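Local atomic coordinates of GH26A (Muricauda sp. MAR_2010_75, PDB entry 6Q75), a protein that is a glycoside hydrolase of family 26, a marine bacterial enzyme that probably cleaves beta-linked polysaccharides such as mannans. Residues L145-A157 against L197-L211. Residues are numbered along the deposited sequence; the frame is centred on the assembly and turned at random.
Sequences LFQRWTQQVDQVA and LWKQLYDRLVNHHRL
Arg204 reaches across from its helix with CG anti to the backbone N (chi1 -175°) and the chain extended as far as NE, which lays the guanidinium alongside the carboxylate of Asp154, the two groups nearly coplanar. The grip is side-on: Arg204 NE donates to Asp154 OD1 at 2.7 Å, nearly straight at 168°. Beside it, Arg204 NH2 meets the syn lone pair of Asp154 OD2 at 3.0 Å. His209 NE2 comes to Asp154 OD1 (2.8 Å) from well above the carboxylate plane, so that one oxygen takes both donors. Thr150 CB over one face of the guanidinium and His208 CD2 over the other, off toward the rim, sandwich it. With an alanine here in place of Arg204, Asp154 would probably lose its charged mate, leaving a gap between Thr150 and His208.

The tightly packed, buried side is built by Trp149, Val153, Leu201, Leu205 and Ala157. The indole of Trp149 fits as a knob among Leu197, Gln200, Leu201 and Arg204, with Val153 CG2 over one face. Trp149 CZ2 meets Leu201 CD1 at 4.0 Å. Leu197 CD1 lies 3.7 Å from Trp149 NE1, which is hydrogen-bonded to Tyr175 OH. Leu205 CD2 wedges between Ala157 and Val153 CG1. A CH-pi contact, Ala157 CB 3.6 Å from the centroid of the His209 ring, joins this side to the polar cluster. The looser flank runs past the salt bridge, where a water bound to His208 NE2 makes only a weak bond to Asp154 OD2.

The axes of helix segments 145-157 and 197-208 approach to 10.9 Å and cross at -50°. They belong to outer helices of the (beta/alpha)8 barrel characteristic of family 26, joined through strand 170-173. Helix 132-138 adjoins Trp149 and Leu197, and Leu201 and Leu205 turn inward onto strand 214-221 of the barrel wall.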
ATOM      1  N   LEU A 145     -15.059  -7.183 -20.384  1.00 30.08           N
ATOM      2  CA  LEU A 145     -14.261  -6.423 -19.428  1.00 27.68           C
ATOM      3  C   LEU A 145     -13.815  -7.269 -18.240  1.00 26.86           C
ATOM      4  O   LEU A 145     -12.730  -7.033 -17.692  1.00 27.11           O
ATOM      5  CB  LEU A 145     -15.009  -5.177 -18.939  1.00 27.25           C
ATOM      6  CG  LEU A 145     -15.146  -4.091 -20.008  1.00 33.29           C
ATOM      7  CD1 LEU A 145     -15.874  -2.875 -19.453  1.00 32.13           C
ATOM      8  CD2 LEU A 145     -13.800  -3.716 -20.609  1.00 31.64           C
ATOM      9  N   PHE A 146     -14.630  -8.235 -17.805  1.00 27.46           N
ATOM     10  CA  PHE A 146     -14.172  -9.137 -16.751  1.00 29.66           C
ATOM     11  C   PHE A 146     -12.985  -9.967 -17.234  1.00 27.89           C
ATOM     12  O   PHE A 146     -11.988 -10.121 -16.522  1.00 27.43           O
ATOM     13  CB  PHE A 146     -15.319 -10.040 -16.278  1.00 30.50           C
ATOM     14  CG  PHE A 146     -14.888 -11.117 -15.311  1.00 29.91           C
ATOM     15  CD1 PHE A 146     -14.403 -12.331 -15.778  1.00 31.48           C
ATOM     16  CD2 PHE A 146     -14.990 -10.934 -13.947  1.00 29.86           C
ATOM     17  CE1 PHE A 146     -14.000 -13.335 -14.907  1.00 30.88           C
ATOM     18  CE2 PHE A 146     -14.583 -11.946 -13.064  1.00 29.74           C
ATOM     19  CZ  PHE A 146     -14.097 -13.137 -13.546  1.00 29.52           C
ATOM     20  N   GLN A 147     -13.079 -10.511 -18.444  1.00 30.49           N
ATOM     21  CA  GLN A 147     -11.970 -11.282 -18.998  1.00 30.17           C
ATOM     22  C   GLN A 147     -10.707 -10.430 -19.104  1.00 28.63           C
ATOM     23  O   GLN A 147      -9.615 -10.868 -18.721  1.00 27.52           O
ATOM     24  CB  GLN A 147     -12.359 -11.841 -20.371  1.00 32.60           C
ATOM     25  CG  GLN A 147     -11.188 -12.405 -21.126  1.00 35.15           C
ATOM     26  N   ARG A 148     -10.844  -9.198 -19.599  1.00 30.28           N
ATOM     27  CA  ARG A 148      -9.693  -8.311 -19.703  1.00 28.75           C
ATOM     28  C   ARG A 148      -9.144  -7.961 -18.326  1.00 26.40           C
ATOM     29  O   ARG A 148      -7.925  -7.864 -18.145  1.00 25.31           O
ATOM     30  CB  ARG A 148     -10.074  -7.047 -20.485  1.00 29.12           C
ATOM     31  CG  ARG A 148     -10.375  -7.314 -21.983  1.00 28.86           C
ATOM     32  CD  ARG A 148     -10.789  -6.028 -22.707  1.00 31.21           C
ATOM     33  NE  ARG A 148      -9.759  -5.007 -22.515  1.00 33.18           N
ATOM     34  CZ  ARG A 148      -8.666  -4.920 -23.262  1.00 34.76           C
ATOM     35  NH1 ARG A 148      -8.481  -5.760 -24.272  1.00 33.62           N
ATOM     36  NH2 ARG A 148      -7.770  -3.987 -23.017  1.00 37.12           N
ATOM     37  N   TRP A 149     -10.026  -7.772 -17.340  1.00 25.13           N
ATOM     38  CA  TRP A 149      -9.555  -7.517 -15.982  1.00 25.49           C
ATOM     39  C   TRP A 149      -8.767  -8.711 -15.451  1.00 23.91           C
ATOM     40  O   TRP A 149      -7.714  -8.542 -14.830  1.00 23.97           O
ATOM     41  CB  TRP A 149     -10.733  -7.179 -15.063  1.00 25.96           C
ATOM     42  CG  TRP A 149     -10.378  -7.053 -13.605  1.00 22.56           C
ATOM     43  CD1 TRP A 149      -9.966  -5.915 -12.942  1.00 21.67           C
ATOM     44  CD2 TRP A 149     -10.370  -8.106 -12.636  1.00 24.53           C
ATOM     45  NE1 TRP A 149      -9.724  -6.206 -11.610  1.00 21.01           N
ATOM     46  CE2 TRP A 149      -9.960  -7.547 -11.405  1.00 21.48           C
ATOM     47  CE3 TRP A 149     -10.670  -9.475 -12.690  1.00 27.09           C
ATOM     48  CZ2 TRP A 149      -9.849  -8.310 -10.232  1.00 22.60           C
ATOM     49  CZ3 TRP A 149     -10.555 -10.230 -11.525  1.00 27.75           C
ATOM     50  CH2 TRP A 149     -10.151  -9.643 -10.315  1.00 24.53           C
ATOM     51  N   THR A 150      -9.240  -9.936 -15.702  1.00 24.71           N
ATOM     52  CA  THR A 150      -8.475 -11.076 -15.208  1.00 26.24           C
ATOM     53  C   THR A 150      -7.074 -11.109 -15.812  1.00 26.34           C
ATOM     54  O   THR A 150      -6.111 -11.469 -15.125  1.00 26.10           O
ATOM     55  CB  THR A 150      -9.196 -12.396 -15.480  1.00 29.77           C
ATOM     56  OG1 THR A 150      -9.250 -12.603 -16.893  1.00 34.42           O
ATOM     57  CG2 THR A 150     -10.602 -12.393 -14.876  1.00 27.56           C
ATOM     58  N   GLN A 151      -6.936 -10.735 -17.092  1.00 27.17           N
ATOM     59  CA  GLN A 151      -5.622 -10.775 -17.730  1.00 28.52           C
ATOM     60  C   GLN A 151      -4.687  -9.726 -17.143  1.00 27.92           C
ATOM     61  O   GLN A 151      -3.484  -9.969 -17.006  1.00 28.40           O
ATOM     62  CB  GLN A 151      -5.750 -10.573 -19.237  1.00 33.26           C
ATOM     63  CG  GLN A 151      -6.517 -11.665 -19.915  1.00 42.77           C
ATOM     64  CD  GLN A 151      -6.776 -11.350 -21.372  1.00 51.63           C
ATOM     65  OE1 GLN A 151      -6.461 -10.253 -21.848  1.00 55.28           O
ATOM     66  NE2 GLN A 151      -7.342 -12.307 -22.090  1.00 54.02           N
ATOM     67  N   GLN A 152      -5.214  -8.551 -16.822  1.00 24.29           N
ATOM     68  CA  GLN A 152      -4.384  -7.522 -16.198  1.00 23.40           C
ATOM     69  C   GLN A 152      -3.953  -7.935 -14.800  1.00 22.62           C
ATOM     70  O   GLN A 152      -2.814  -7.675 -14.393  1.00 23.77           O
ATOM     71  CB  GLN A 152      -5.145  -6.202 -16.154  1.00 27.80           C
ATOM     72  CG  GLN A 152      -5.366  -5.611 -17.532  1.00 29.14           C
ATOM     73  CD  GLN A 152      -6.374  -4.477 -17.524  1.00 28.61           C
ATOM     74  OE1 GLN A 152      -7.114  -4.289 -16.556  1.00 28.56           O
ATOM     75  NE2 GLN A 152      -6.422  -3.730 -18.617  1.00 27.65           N
ATOM     76  N   VAL A 153      -4.854  -8.554 -14.040  1.00 23.12           N
ATOM     77  CA  VAL A 153      -4.479  -9.091 -12.728  1.00 24.39           C
ATOM     78  C   VAL A 153      -3.384 -10.137 -12.876  1.00 26.16           C
ATOM     79  O   VAL A 153      -2.432 -10.177 -12.090  1.00 26.49           O
ATOM     80  CB  VAL A 153      -5.715  -9.663 -12.010  1.00 25.13           C
ATOM     81  CG1 VAL A 153      -5.323 -10.489 -10.762  1.00 22.07           C
ATOM     82  CG2 VAL A 153      -6.661  -8.549 -11.635  1.00 22.86           C
ATOM     83  N   ASP A 154      -3.505 -11.011 -13.879  1.00 23.42           N
ATOM     84  CA  ASP A 154      -2.535 -12.093 -14.021  1.00 25.57           C
ATOM     85  C   ASP A 154      -1.143 -11.574 -14.371  1.00 29.04           C
ATOM     86  O   ASP A 154      -0.142 -12.220 -14.033  1.00 29.79           O
ATOM     87  CB  ASP A 154      -3.022 -13.098 -15.077  1.00 27.88           C
ATOM     88  CG  ASP A 154      -4.252 -13.888 -14.631  1.00 31.39           C
ATOM     89  OD1 ASP A 154      -4.708 -13.736 -13.485  1.00 33.41           O
ATOM     90  OD2 ASP A 154      -4.785 -14.676 -15.434  1.00 33.69           O
ATOM     91  N   GLN A 155      -1.050 -10.408 -15.022  1.00 30.08           N
ATOM     92  CA  GLN A 155       0.252  -9.817 -15.334  1.00 29.90           C
ATOM     93  C   GLN A 155       0.997  -9.352 -14.088  1.00 29.84           C
ATOM     94  O   GLN A 155       2.204  -9.107 -14.152  1.00 31.47           O
ATOM     95  CB  GLN A 155       0.101  -8.637 -16.297  1.00 32.45           C
ATOM     96  CG  GLN A 155      -0.169  -9.054 -17.736  1.00 35.53           C
ATOM     97  CD  GLN A 155      -0.479  -7.874 -18.651  1.00 39.90           C
ATOM     98  OE1 GLN A 155      -1.096  -6.890 -18.233  1.00 38.06           O
ATOM     99  NE2 GLN A 155      -0.079  -7.988 -19.922  1.00 43.70           N
ATOM    100  N   VAL A 156       0.303  -9.161 -12.974  1.00 26.43           N
ATOM    101  CA  VAL A 156       0.964  -8.887 -11.705  1.00 23.94           C
ATOM    102  C   VAL A 156       1.106 -10.152 -10.866  1.00 24.79           C
ATOM    103  O   VAL A 156       2.119 -10.346 -10.190  1.00 24.88           O
ATOM    104  CB  VAL A 156       0.197  -7.787 -10.945  1.00 24.67           C
ATOM    105  CG1 VAL A 156       0.798  -7.570  -9.556  1.00 25.61           C
ATOM    106  CG2 VAL A 156       0.249  -6.499 -11.739  1.00 26.73           C
ATOM    107  N   ALA A 157       0.090 -11.015 -10.906  1.00 24.46           N
ATOM    108  CA  ALA A 157       0.093 -12.238 -10.108  1.00 26.87           C
ATOM    109  C   ALA A 157       1.324 -13.094 -10.387  1.00 26.12           C
ATOM    110  O   ALA A 157       1.847 -13.755  -9.483  1.00 25.98           O
ATOM    111  CB  ALA A 157      -1.187 -13.047 -10.380  1.00 28.46           C
ATOM    112  N   LEU A 197     -15.159  -5.177  -6.020  1.00 19.72           N
ATOM    113  CA  LEU A 197     -13.861  -5.250  -6.681  1.00 20.11           C
ATOM    114  C   LEU A 197     -12.802  -5.829  -5.746  1.00 22.14           C
ATOM    115  O   LEU A 197     -12.008  -6.685  -6.148  1.00 20.42           O
ATOM    116  CB  LEU A 197     -13.433  -3.862  -7.184  1.00 20.44           C
ATOM    117  CG  LEU A 197     -11.997  -3.758  -7.725  1.00 19.99           C
ATOM    118  CD1 LEU A 197     -11.838  -4.729  -8.914  1.00 18.54           C
ATOM    119  CD2 LEU A 197     -11.634  -2.305  -8.162  1.00 18.13           C
ATOM    120  N   TRP A 198     -12.760  -5.357  -4.497  1.00 20.77           N
ATOM    121  CA  TRP A 198     -11.780  -5.867  -3.545  1.00 19.39           C
ATOM    122  C   TRP A 198     -11.906  -7.378  -3.390  1.00 20.54           C
ATOM    123  O   TRP A 198     -10.910  -8.116  -3.449  1.00 19.69           O
ATOM    124  CB  TRP A 198     -11.973  -5.177  -2.200  1.00 20.72           C
ATOM    125  CG  TRP A 198     -10.959  -5.560  -1.165  1.00 20.51           C
ATOM    126  CD1 TRP A 198     -11.000  -6.628  -0.310  1.00 21.54           C
ATOM    127  CD2 TRP A 198      -9.746  -4.864  -0.881  1.00 18.73           C
ATOM    128  NE1 TRP A 198      -9.879  -6.627   0.498  1.00 19.43           N
ATOM    129  CE2 TRP A 198      -9.096  -5.554   0.163  1.00 19.48           C
ATOM    130  CE3 TRP A 198      -9.141  -3.720  -1.416  1.00 18.64           C
ATOM    131  CZ2 TRP A 198      -7.876  -5.134   0.689  1.00 18.05           C
ATOM    132  CZ3 TRP A 198      -7.922  -3.313  -0.895  1.00 19.77           C
ATOM    133  CH2 TRP A 198      -7.303  -4.025   0.134  1.00 18.88           C
ATOM    134  N   LYS A 199     -13.136  -7.861  -3.205  1.00 22.16           N
ATOM    135  CA  LYS A 199     -13.332  -9.292  -2.987  1.00 24.24           C
ATOM    136  C   LYS A 199     -13.010 -10.102  -4.234  1.00 24.45           C
ATOM    137  O   LYS A 199     -12.513 -11.231  -4.128  1.00 22.05           O
ATOM    138  CB  LYS A 199     -14.764  -9.556  -2.538  1.00 26.99           C
ATOM    139  CG  LYS A 199     -15.129  -8.912  -1.199  1.00 28.39           C
ATOM    140  CD  LYS A 199     -16.622  -9.027  -1.001  1.00 35.68           C
ATOM    141  CE  LYS A 199     -17.192  -7.983  -0.064  1.00 39.43           C
ATOM    142  NZ  LYS A 199     -18.686  -8.110  -0.111  1.00 41.23           N
ATOM    143  N   GLN A 200     -13.280  -9.546  -5.417  1.00 24.54           N
ATOM    144  CA  GLN A 200     -12.954 -10.244  -6.660  1.00 23.91           C
ATOM    145  C   GLN A 200     -11.443 -10.364  -6.840  1.00 21.13           C
ATOM    146  O   GLN A 200     -10.935 -11.409  -7.275  1.00 21.70           O
ATOM    147  CB  GLN A 200     -13.587  -9.524  -7.856  1.00 23.99           C
ATOM    148  CG  GLN A 200     -13.518 -10.298  -9.167  1.00 24.59           C
ATOM    149  CD  GLN A 200     -14.311  -9.603 -10.270  1.00 27.75           C
ATOM    150  OE1 GLN A 200     -13.742  -8.968 -11.169  1.00 30.80           O
ATOM    151  NE2 GLN A 200     -15.619  -9.683 -10.180  1.00 27.38           N
ATOM    152  N   LEU A 201     -10.707  -9.298  -6.528  1.00 20.83           N
ATOM    153  CA  LEU A 201      -9.255  -9.384  -6.581  1.00 21.22           C
ATOM    154  C   LEU A 201      -8.749 -10.376  -5.540  1.00 22.22           C
ATOM    155  O   LEU A 201      -7.831 -11.160  -5.807  1.00 23.04           O
ATOM    156  CB  LEU A 201      -8.633  -8.001  -6.346  1.00 21.75           C
ATOM    157  CG  LEU A 201      -7.093  -7.991  -6.414  1.00 20.86           C
ATOM    158  CD1 LEU A 201      -6.647  -8.177  -7.849  1.00 22.83           C
ATOM    159  CD2 LEU A 201      -6.512  -6.672  -5.888  1.00 17.59           C
ATOM    160  N   TYR A 202      -9.336 -10.341  -4.342  1.00 21.02           N
ATOM    161  CA  TYR A 202      -8.914 -11.250  -3.283  1.00 20.66           C
ATOM    162  C   TYR A 202      -9.097 -12.691  -3.727  1.00 21.72           C
ATOM    163  O   TYR A 202      -8.181 -13.515  -3.605  1.00 23.31           O
ATOM    164  CB  TYR A 202      -9.709 -10.958  -2.010  1.00 23.51           C
ATOM    165  CG  TYR A 202      -9.221 -11.725  -0.808  1.00 23.62           C
ATOM    166  CD1 TYR A 202      -9.588 -13.046  -0.632  1.00 23.72           C
ATOM    167  CD2 TYR A 202      -8.403 -11.126   0.155  1.00 22.17           C
ATOM    168  CE1 TYR A 202      -9.159 -13.776   0.447  1.00 27.49           C
ATOM    169  CE2 TYR A 202      -7.965 -11.865   1.264  1.00 26.34           C
ATOM    170  CZ  TYR A 202      -8.352 -13.183   1.398  1.00 28.25           C
ATOM    171  OH  TYR A 202      -7.945 -13.961   2.473  1.00 31.48           O
ATOM    172  N   ASP A 203     -10.282 -13.002  -4.254  1.00 23.31           N
ATOM    173  CA  ASP A 203     -10.544 -14.351  -4.746  1.00 25.81           C
ATOM    174  C   ASP A 203      -9.535 -14.750  -5.819  1.00 26.86           C
ATOM    175  O   ASP A 203      -9.037 -15.884  -5.818  1.00 29.31           O
ATOM    176  CB  ASP A 203     -11.983 -14.440  -5.269  1.00 28.23           C
ATOM    177  CG  ASP A 203     -12.337 -15.821  -5.816  1.00 34.29           C
ATOM    178  OD1 ASP A 203     -12.390 -16.805  -5.038  1.00 33.51           O
ATOM    179  OD2 ASP A 203     -12.579 -15.911  -7.037  1.00 37.02           O
ATOM    180  N   ARG A 204      -9.234 -13.856  -6.763  1.00 25.34           N
ATOM    181  CA  ARG A 204      -8.337 -14.277  -7.833  1.00 26.13           C
ATOM    182  C   ARG A 204      -6.926 -14.507  -7.309  1.00 23.53           C
ATOM    183  O   ARG A 204      -6.258 -15.464  -7.683  1.00 23.60           O
ATOM    184  CB  ARG A 204      -8.313 -13.257  -8.971  1.00 26.18           C
ATOM    185  CG  ARG A 204      -7.453 -13.778 -10.143  1.00 31.90           C
ATOM    186  CD  ARG A 204      -7.858 -13.265 -11.524  1.00 32.58           C
ATOM    187  NE  ARG A 204      -7.243 -14.077 -12.584  1.00 35.03           N
ATOM    188  CZ  ARG A 204      -7.816 -15.131 -13.166  1.00 36.30           C
ATOM    189  NH1 ARG A 204      -9.036 -15.516 -12.812  1.00 37.90           N
ATOM    190  NH2 ARG A 204      -7.175 -15.806 -14.116  1.00 33.73           N
ATOM    191  N   LEU A 205      -6.439 -13.633  -6.439  1.00 22.01           N
ATOM    192  CA  LEU A 205      -5.059 -13.799  -5.997  1.00 22.63           C
ATOM    193  C   LEU A 205      -4.909 -14.940  -4.999  1.00 23.67           C
ATOM    194  O   LEU A 205      -4.003 -15.773  -5.127  1.00 27.90           O
ATOM    195  CB  LEU A 205      -4.577 -12.486  -5.406  1.00 20.77           C
ATOM    196  CG  LEU A 205      -4.425 -11.362  -6.425  1.00 20.73           C
ATOM    197  CD1 LEU A 205      -3.751 -10.168  -5.698  1.00 20.30           C
ATOM    198  CD2 LEU A 205      -3.573 -11.784  -7.602  1.00 24.26           C
ATOM    199  N   VAL A 206      -5.798 -15.011  -4.010  1.00 23.67           N
ATOM    200  CA  VAL A 206      -5.635 -16.006  -2.946  1.00 23.46           C
ATOM    201  C   VAL A 206      -6.132 -17.376  -3.392  1.00 27.14           C
ATOM    202  O   VAL A 206      -5.496 -18.405  -3.135  1.00 30.08           O
ATOM    203  CB  VAL A 206      -6.367 -15.537  -1.677  1.00 27.30           C
ATOM    204  CG1 VAL A 206      -6.337 -16.631  -0.586  1.00 30.22           C
ATOM    205  CG2 VAL A 206      -5.781 -14.190  -1.179  1.00 27.31           C
ATOM    206  N   ASN A 207      -7.284 -17.428  -4.033  1.00 28.00           N
ATOM    207  CA  ASN A 207      -7.843 -18.737  -4.340  1.00 28.95           C
ATOM    208  C   ASN A 207      -7.413 -19.245  -5.706  1.00 32.26           C
ATOM    209  O   ASN A 207      -7.070 -20.421  -5.846  1.00 32.09           O
ATOM    210  CB  ASN A 207      -9.363 -18.687  -4.244  1.00 31.55           C
ATOM    211  CG  ASN A 207      -9.831 -18.384  -2.849  1.00 37.91           C
ATOM    212  OD1 ASN A 207      -9.256 -18.873  -1.871  1.00 42.57           O
ATOM    213  ND2 ASN A 207     -10.872 -17.574  -2.736  1.00 38.38           N
ATOM    214  N   HIS A 208      -7.436 -18.402  -6.738  1.00 30.28           N
ATOM    215  CA  HIS A 208      -7.051 -18.914  -8.046  1.00 29.08           C
ATOM    216  C   HIS A 208      -5.548 -19.098  -8.124  1.00 28.81           C
ATOM    217  O   HIS A 208      -5.062 -20.165  -8.507  1.00 29.46           O
ATOM    218  CB  HIS A 208      -7.523 -17.969  -9.143  1.00 30.52           C
ATOM    219  CG  HIS A 208      -7.066 -18.363 -10.507  1.00 35.41           C
ATOM    220  ND1 HIS A 208      -7.620 -19.421 -11.197  1.00 37.79           N
ATOM    221  CD2 HIS A 208      -6.097 -17.859 -11.308  1.00 36.58           C
ATOM    222  CE1 HIS A 208      -7.018 -19.545 -12.365  1.00 39.13           C
ATOM    223  NE2 HIS A 208      -6.090 -18.613 -12.458  1.00 37.47           N
ATOM    224  N   HIS A 209      -4.794 -18.093  -7.687  1.00 27.31           N
ATOM    225  CA  HIS A 209      -3.341 -18.119  -7.790  1.00 26.39           C
ATOM    226  C   HIS A 209      -2.659 -18.680  -6.554  1.00 28.36           C
ATOM    227  O   HIS A 209      -1.439 -18.859  -6.580  1.00 30.47           O
ATOM    228  CB  HIS A 209      -2.803 -16.706  -8.086  1.00 27.08           C
ATOM    229  CG  HIS A 209      -3.070 -16.248  -9.486  1.00 29.07           C
ATOM    230  ND1 HIS A 209      -2.580 -16.913 -10.589  1.00 30.71           N
ATOM    231  CD2 HIS A 209      -3.760 -15.184  -9.965  1.00 28.37           C
ATOM    232  CE1 HIS A 209      -2.964 -16.286 -11.687  1.00 31.40           C
ATOM    233  NE2 HIS A 209      -3.677 -15.233 -11.333  1.00 30.33           N
ATOM    234  N   ARG A 210      -3.409 -18.984  -5.493  1.00 28.14           N
ATOM    235  CA  ARG A 210      -2.842 -19.595  -4.287  1.00 28.49           C
ATOM    236  C   ARG A 210      -1.678 -18.766  -3.757  1.00 27.94           C
ATOM    237  O   ARG A 210      -0.630 -19.287  -3.372  1.00 28.93           O
ATOM    238  CB  ARG A 210      -2.413 -21.038  -4.551  1.00 31.33           C
ATOM    239  CG  ARG A 210      -3.499 -21.880  -5.177  1.00 37.40           C
ATOM    240  CD  ARG A 210      -4.657 -22.075  -4.221  1.00 41.51           C
ATOM    241  N   LEU A 211      -1.856 -17.458  -3.788  1.00 26.15           N
ATOM    242  CA  LEU A 211      -0.896 -16.520  -3.216  1.00 26.97           C
ATOM    243  C   LEU A 211      -1.184 -16.396  -1.727  1.00 30.28           C
ATOM    244  O   LEU A 211      -2.213 -15.846  -1.324  1.00 34.91           O
ATOM    245  CB  LEU A 211      -0.975 -15.185  -3.933  1.00 26.42           C
ATOM    246  CG  LEU A 211      -0.320 -15.217  -5.305  1.00 28.22           C
ATOM    247  CD1 LEU A 211      -0.801 -14.066  -6.136  1.00 27.69           C
ATOM    248  CD2 LEU A 211       1.187 -15.141  -5.108  1.00 32.61           C
TER
HETATM  249  O   HOH W   1      -4.187 -17.911 -14.720  1.00 54.25           O